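Local coordinates for LPXTG-motif cell wall anchor domain protein (Mobiluncus mulieris, PDB 5U5O) that probably serves as a giant cell-wall-anchored adhesin of the bacterial surface, here represented by two internally cross-linked Ig-like domains, at residues Ala64-Lys78 with Val92-Lys104. Residues are numbered along the deposited sequence; the frame is centred on the assembly and turned at random.
Sequences AKAATTVKVTASMAK and VKVYETEMDLTVK
Val72 lays its CG1 methyl over one face of the Tyr95 ring, 3.9 Å from the ring centroid and 17° off the ring normal, a CH-pi contact. CG1 stands anti to the backbone N (chi1 174°), which carries it across the ring, while Thr73 O approaches the ring edge. A flat aromatic suits this corner: its ring packs on apolar groups and its hydroxyl still bonds Glu40. Farther along, strand 64-71 of the other sheet runs close against the edge of strand 94-104, consistent with the side of an Ig-like sandwich; their axes approach to 5.9 Å at their closest. Small alanines suit this closeness, Ala64 CB lying 3.4 Å from Thr102 O and Ala66 CB 3.6 Å from Asp100 O. Flexible Met99, bent at chi3 (54°), sets CE against Ala66 O and CB.

Back at the Tyr95 end, the outer side is open. Beside the buried ring, exposed Ala77 and Lys78 pair with strand 94-104: Glu96 N donates to Met76 O (2.9 Å) and Lys78 N to Val94 O (3.0 Å). The Lys78 and Glu96 side chains cross at about a right angle, CG to CB 3.7 Å; lysine's apolar stem rests on Glu96 while water links its NZ to Met76 O and Glu96 O, and Glu96 pairs with Arg34. Apolar packing thus joins the two sheets, and backbone bonds and water secure the exposed edge.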
loop_
_atom_site.group_PDB
_atom_site.type_symbol
_atom_site.label_atom_id
_atom_site.label_comp_id
_atom_site.label_asym_id
_atom_site.label_seq_id
_atom_site.Cartn_x
_atom_site.Cartn_y
_atom_site.Cartn_z
ATOM N N ALA A 64 -5.781 -10.862 11.426
ATOM C CA ALA A 64 -5.832 -10.675 12.868
ATOM C C ALA A 64 -7.231 -11.057 13.319
ATOM O O ALA A 64 -8.198 -10.960 12.547
ATOM C CB ALA A 64 -5.592 -9.231 13.221
ATOM N N LYS A 65 -7.318 -11.479 14.575
ATOM C CA LYS A 65 -8.579 -11.854 15.216
ATOM C C LYS A 65 -8.572 -11.396 16.658
ATOM O O LYS A 65 -7.524 -11.401 17.300
ATOM C CB LYS A 65 -8.755 -13.367 15.210
ATOM C CG LYS A 65 -8.890 -14.029 13.858
ATOM C CD LYS A 65 -9.018 -15.530 14.062
ATOM C CE LYS A 65 -9.186 -16.270 12.753
ATOM N NZ LYS A 65 -9.541 -17.696 12.995
ATOM N N ALA A 66 -9.721 -11.016 17.192
ATOM C CA ALA A 66 -9.878 -10.694 18.610
ATOM C C ALA A 66 -11.257 -11.099 19.070
ATOM O O ALA A 66 -12.229 -10.991 18.308
ATOM C CB ALA A 66 -9.722 -9.208 18.855
ATOM N N ALA A 67 -11.389 -11.508 20.327
ATOM C CA ALA A 67 -12.717 -11.839 20.892
ATOM C C ALA A 67 -12.697 -11.517 22.361
ATOM O O ALA A 67 -11.631 -11.547 22.988
ATOM C CB ALA A 67 -13.058 -13.303 20.659
ATOM N N THR A 68 -13.854 -11.172 22.904
ATOM C CA THR A 68 -13.992 -10.832 24.324
ATOM C C THR A 68 -15.461 -10.875 24.724
ATOM O O THR A 68 -16.331 -11.042 23.865
ATOM C CB THR A 68 -13.397 -9.436 24.642
ATOM O OG1 THR A 68 -13.383 -9.209 26.062
ATOM C CG2 THR A 68 -14.155 -8.300 23.950
ATOM N N THR A 69 -15.732 -10.731 26.017
ATOM C CA THR A 69 -17.086 -10.592 26.521
ATOM C C THR A 69 -17.314 -9.162 26.974
ATOM O O THR A 69 -16.364 -8.475 27.390
ATOM C CB THR A 69 -17.396 -11.571 27.656
ATOM O OG1 THR A 69 -16.365 -11.513 28.630
ATOM C CG2 THR A 69 -17.523 -12.985 27.121
ATOM N N VAL A 70 -18.572 -8.721 26.873
ATOM C CA VAL A 70 -18.991 -7.361 27.213
ATOM C C VAL A 70 -20.295 -7.418 27.998
ATOM O O VAL A 70 -21.283 -7.966 27.508
ATOM C CB VAL A 70 -19.267 -6.522 25.954
ATOM C CG1 VAL A 70 -19.825 -5.157 26.333
ATOM C CG2 VAL A 70 -18.016 -6.371 25.103
ATOM N N LYS A 71 -20.309 -6.855 29.197
ATOM C CA LYS A 71 -21.529 -6.720 29.980
ATOM C C LYS A 71 -22.044 -5.326 29.721
ATOM O O LYS A 71 -21.443 -4.331 30.083
ATOM C CB LYS A 71 -21.292 -6.970 31.461
ATOM C CG LYS A 71 -22.621 -7.051 32.213
ATOM C CD LYS A 71 -22.438 -7.479 33.657
ATOM C CE LYS A 71 -23.786 -7.649 34.329
ATOM N NZ LYS A 71 -23.617 -8.138 35.715
ATOM N N VAL A 72 -23.196 -5.253 29.049
ATOM C CA VAL A 72 -23.675 -3.971 28.583
ATOM C C VAL A 72 -24.195 -3.142 29.741
ATOM O O VAL A 72 -24.929 -3.662 30.606
ATOM C CB VAL A 72 -24.765 -4.186 27.521
ATOM C CG1 VAL A 72 -25.411 -2.867 27.113
ATOM C CG2 VAL A 72 -24.132 -4.876 26.321
ATOM N N THR A 73 -23.824 -1.865 29.772
ATOM C CA THR A 73 -24.253 -0.950 30.823
ATOM C C THR A 73 -24.517 0.450 30.255
ATOM O O THR A 73 -24.016 0.805 29.190
ATOM C CB THR A 73 -23.215 -0.919 31.964
ATOM O OG1 THR A 73 -23.772 -0.229 33.086
ATOM C CG2 THR A 73 -21.924 -0.248 31.513
ATOM N N ALA A 74 -25.341 1.220 30.963
ATOM C CA ALA A 74 -25.745 2.557 30.522
ATOM C C ALA A 74 -24.590 3.494 30.210
ATOM O O ALA A 74 -24.675 4.281 29.286
ATOM C CB ALA A 74 -26.673 3.196 31.550
ATOM N N SER A 75 -23.490 3.388 30.952
ATOM C CA SER A 75 -22.340 4.268 30.711
ATOM C C SER A 75 -21.705 4.065 29.331
ATOM O O SER A 75 -20.967 4.923 28.875
ATOM C CB SER A 75 -21.272 4.075 31.785
ATOM O OG SER A 75 -20.709 2.802 31.637
ATOM N N MET A 76 -21.981 2.933 28.676
ATOM C CA MET A 76 -21.503 2.683 27.317
ATOM C C MET A 76 -22.311 3.362 26.219
ATOM O O MET A 76 -21.911 3.336 25.068
ATOM C CB MET A 76 -21.423 1.197 27.021
ATOM C CG MET A 76 -20.458 0.429 27.899
ATOM S SD MET A 76 -20.816 -1.329 27.743
ATOM C CE MET A 76 -19.543 -1.996 28.792
ATOM N N ALA A 77 -23.448 3.947 26.589
ATOM C CA ALA A 77 -24.355 4.501 25.600
ATOM C C ALA A 77 -23.712 5.689 24.879
ATOM O O ALA A 77 -23.067 6.534 25.495
ATOM C CB ALA A 77 -25.646 4.938 26.261
ATOM N N LYS A 78 -23.870 5.719 23.559
ATOM C CA LYS A 78 -23.418 6.840 22.745
ATOM C C LYS A 78 -24.501 7.251 21.767
ATOM O O LYS A 78 -25.345 6.438 21.387
ATOM C CB LYS A 78 -22.156 6.470 21.966
ATOM C CG LYS A 78 -20.965 6.078 22.826
ATOM C CD LYS A 78 -20.470 7.248 23.657
ATOM C CE LYS A 78 -19.362 6.845 24.624
ATOM N NZ LYS A 78 -19.802 6.049 25.819
ATOM N N VAL A 92 -33.023 3.900 18.016
ATOM C CA VAL A 92 -32.008 2.882 18.289
ATOM C C VAL A 92 -31.113 3.264 19.472
ATOM O O VAL A 92 -30.702 4.415 19.588
ATOM C CB VAL A 92 -31.164 2.554 17.031
ATOM C CG1 VAL A 92 -30.319 3.733 16.570
ATOM C CG2 VAL A 92 -30.296 1.330 17.249
ATOM N N LYS A 93 -30.883 2.301 20.350
ATOM C CA LYS A 93 -30.009 2.480 21.497
ATOM C C LYS A 93 -28.664 1.885 21.117
ATOM O O LYS A 93 -28.543 0.718 20.783
ATOM C CB LYS A 93 -30.580 1.825 22.749
ATOM C CG LYS A 93 -31.853 2.531 23.219
ATOM C CD LYS A 93 -32.486 1.851 24.424
ATOM C CE LYS A 93 -33.869 2.408 24.731
ATOM N NZ LYS A 93 -33.824 3.796 25.258
ATOM N N VAL A 94 -27.613 2.720 21.198
ATOM C CA VAL A 94 -26.238 2.359 20.769
ATOM C C VAL A 94 -25.307 2.341 21.969
ATOM O O VAL A 94 -25.313 3.279 22.740
ATOM C CB VAL A 94 -25.702 3.312 19.700
ATOM C CG1 VAL A 94 -24.361 2.815 19.169
ATOM C CG2 VAL A 94 -26.693 3.484 18.563
ATOM N N TYR A 95 -24.640 1.214 22.132
ATOM C CA TYR A 95 -23.641 1.044 23.178
ATOM C C TYR A 95 -22.298 0.751 22.528
ATOM O O TYR A 95 -22.190 -0.131 21.683
ATOM C CB TYR A 95 -24.025 -0.087 24.102
ATOM C CG TYR A 95 -25.358 0.137 24.772
ATOM C CD1 TYR A 95 -26.553 -0.187 24.126
ATOM C CD2 TYR A 95 -25.441 0.696 26.046
ATOM C CE1 TYR A 95 -27.775 0.026 24.740
ATOM C CE2 TYR A 95 -26.681 0.898 26.660
ATOM C CZ TYR A 95 -27.843 0.563 25.994
ATOM O OH TYR A 95 -29.051 0.778 26.607
ATOM N N GLU A 96 -21.246 1.462 22.965
ATOM C CA GLU A 96 -19.943 1.407 22.298
ATOM C C GLU A 96 -18.886 0.758 23.171
ATOM O O GLU A 96 -18.819 1.009 24.365
ATOM C CB GLU A 96 -19.527 2.801 21.902
ATOM C CG GLU A 96 -18.277 2.848 21.034
ATOM C CD GLU A 96 -17.944 4.250 20.596
ATOM O OE1 GLU A 96 -18.476 4.711 19.571
ATOM O OE2 GLU A 96 -17.062 4.881 21.220
ATOM N N THR A 97 -18.101 -0.109 22.544
ATOM C CA THR A 97 -16.881 -0.629 23.171
ATOM C C THR A 97 -15.836 -0.735 22.072
ATOM O O THR A 97 -16.042 -0.228 20.973
ATOM C CB THR A 97 -17.165 -1.968 23.872
ATOM O OG1 THR A 97 -16.000 -2.363 24.608
ATOM C CG2 THR A 97 -17.566 -3.062 22.908
ATOM N N GLU A 98 -14.669 -1.298 22.384
ATOM C CA GLU A 98 -13.628 -1.410 21.355
ATOM C C GLU A 98 -12.760 -2.632 21.539
ATOM O O GLU A 98 -12.674 -3.182 22.638
ATOM C CB GLU A 98 -12.749 -0.165 21.323
ATOM C CG GLU A 98 -11.978 0.088 22.597
ATOM C CD GLU A 98 -11.192 1.377 22.538
ATOM O OE1 GLU A 98 -11.799 2.453 22.713
ATOM O OE2 GLU A 98 -9.964 1.315 22.318
ATOM N N MET A 99 -12.121 -3.046 20.447
ATOM C CA MET A 99 -11.116 -4.106 20.481
ATOM C C MET A 99 -10.001 -3.736 19.510
ATOM O O MET A 99 -10.210 -2.955 18.586
ATOM C CB MET A 99 -11.681 -5.491 20.155
ATOM C CG MET A 99 -12.858 -5.514 19.167
ATOM S SD MET A 99 -13.227 -7.162 18.510
ATOM C CE MET A 99 -13.433 -8.092 20.035
ATOM N N ASP A 100 -8.804 -4.266 19.759
ATOM C CA ASP A 100 -7.660 -4.051 18.881
ATOM C C ASP A 100 -7.419 -5.246 17.981
ATOM O O ASP A 100 -7.515 -6.392 18.419
ATOM C CB ASP A 100 -6.400 -3.828 19.712
ATOM C CG ASP A 100 -6.353 -2.465 20.380
ATOM O OD1 ASP A 100 -7.091 -1.530 20.010
ATOM O OD2 ASP A 100 -5.438 -2.300 21.231
ATOM N N LEU A 101 -7.092 -4.969 16.719
ATOM C CA LEU A 101 -6.706 -5.991 15.747
ATOM C C LEU A 101 -5.313 -5.628 15.219
ATOM O O LEU A 101 -5.156 -4.635 14.499
ATOM C CB LEU A 101 -7.727 -6.048 14.602
ATOM C CG LEU A 101 -9.120 -6.562 14.990
ATOM C CD1 LEU A 101 -10.125 -6.252 13.893
ATOM C CD2 LEU A 101 -9.074 -8.056 15.267
ATOM N N THR A 102 -4.315 -6.419 15.598
ATOM C CA THR A 102 -2.928 -6.098 15.302
ATOM C C THR A 102 -2.415 -7.001 14.201
ATOM O O THR A 102 -2.488 -8.223 14.287
ATOM C CB THR A 102 -2.094 -6.175 16.585
ATOM O OG1 THR A 102 -2.580 -5.177 17.492
ATOM C CG2 THR A 102 -0.632 -5.912 16.314
ATOM N N VAL A 103 -1.888 -6.373 13.153
ATOM C CA VAL A 103 -1.367 -7.077 11.989
ATOM C C VAL A 103 0.124 -6.791 11.828
ATOM O O VAL A 103 0.572 -5.640 11.921
ATOM C CB VAL A 103 -2.181 -6.734 10.707
ATOM C CG1 VAL A 103 -2.249 -5.238 10.442
ATOM C CG2 VAL A 103 -1.661 -7.494 9.500
ATOM N N LYS A 104 0.887 -7.854 11.592
ATOM C CA LYS A 104 2.311 -7.735 11.318
ATOM C C LYS A 104 2.506 -7.136 9.933
ATOM O O LYS A 104 1.863 -7.560 8.979
ATOM C CB LYS A 104 2.999 -9.098 11.393
ATOM C CG LYS A 104 3.000 -9.705 12.789
ATOM C CD LYS A 104 3.777 -11.015 12.841
ATOM C CE LYS A 104 3.113 -12.099 12.003
ATOM N NZ LYS A 104 3.643 -13.459 12.286
HETATM O O HOH W 1 -18.675 3.701 25.487
HETATM O O HOH W 2 -27.950 5.538 21.711
#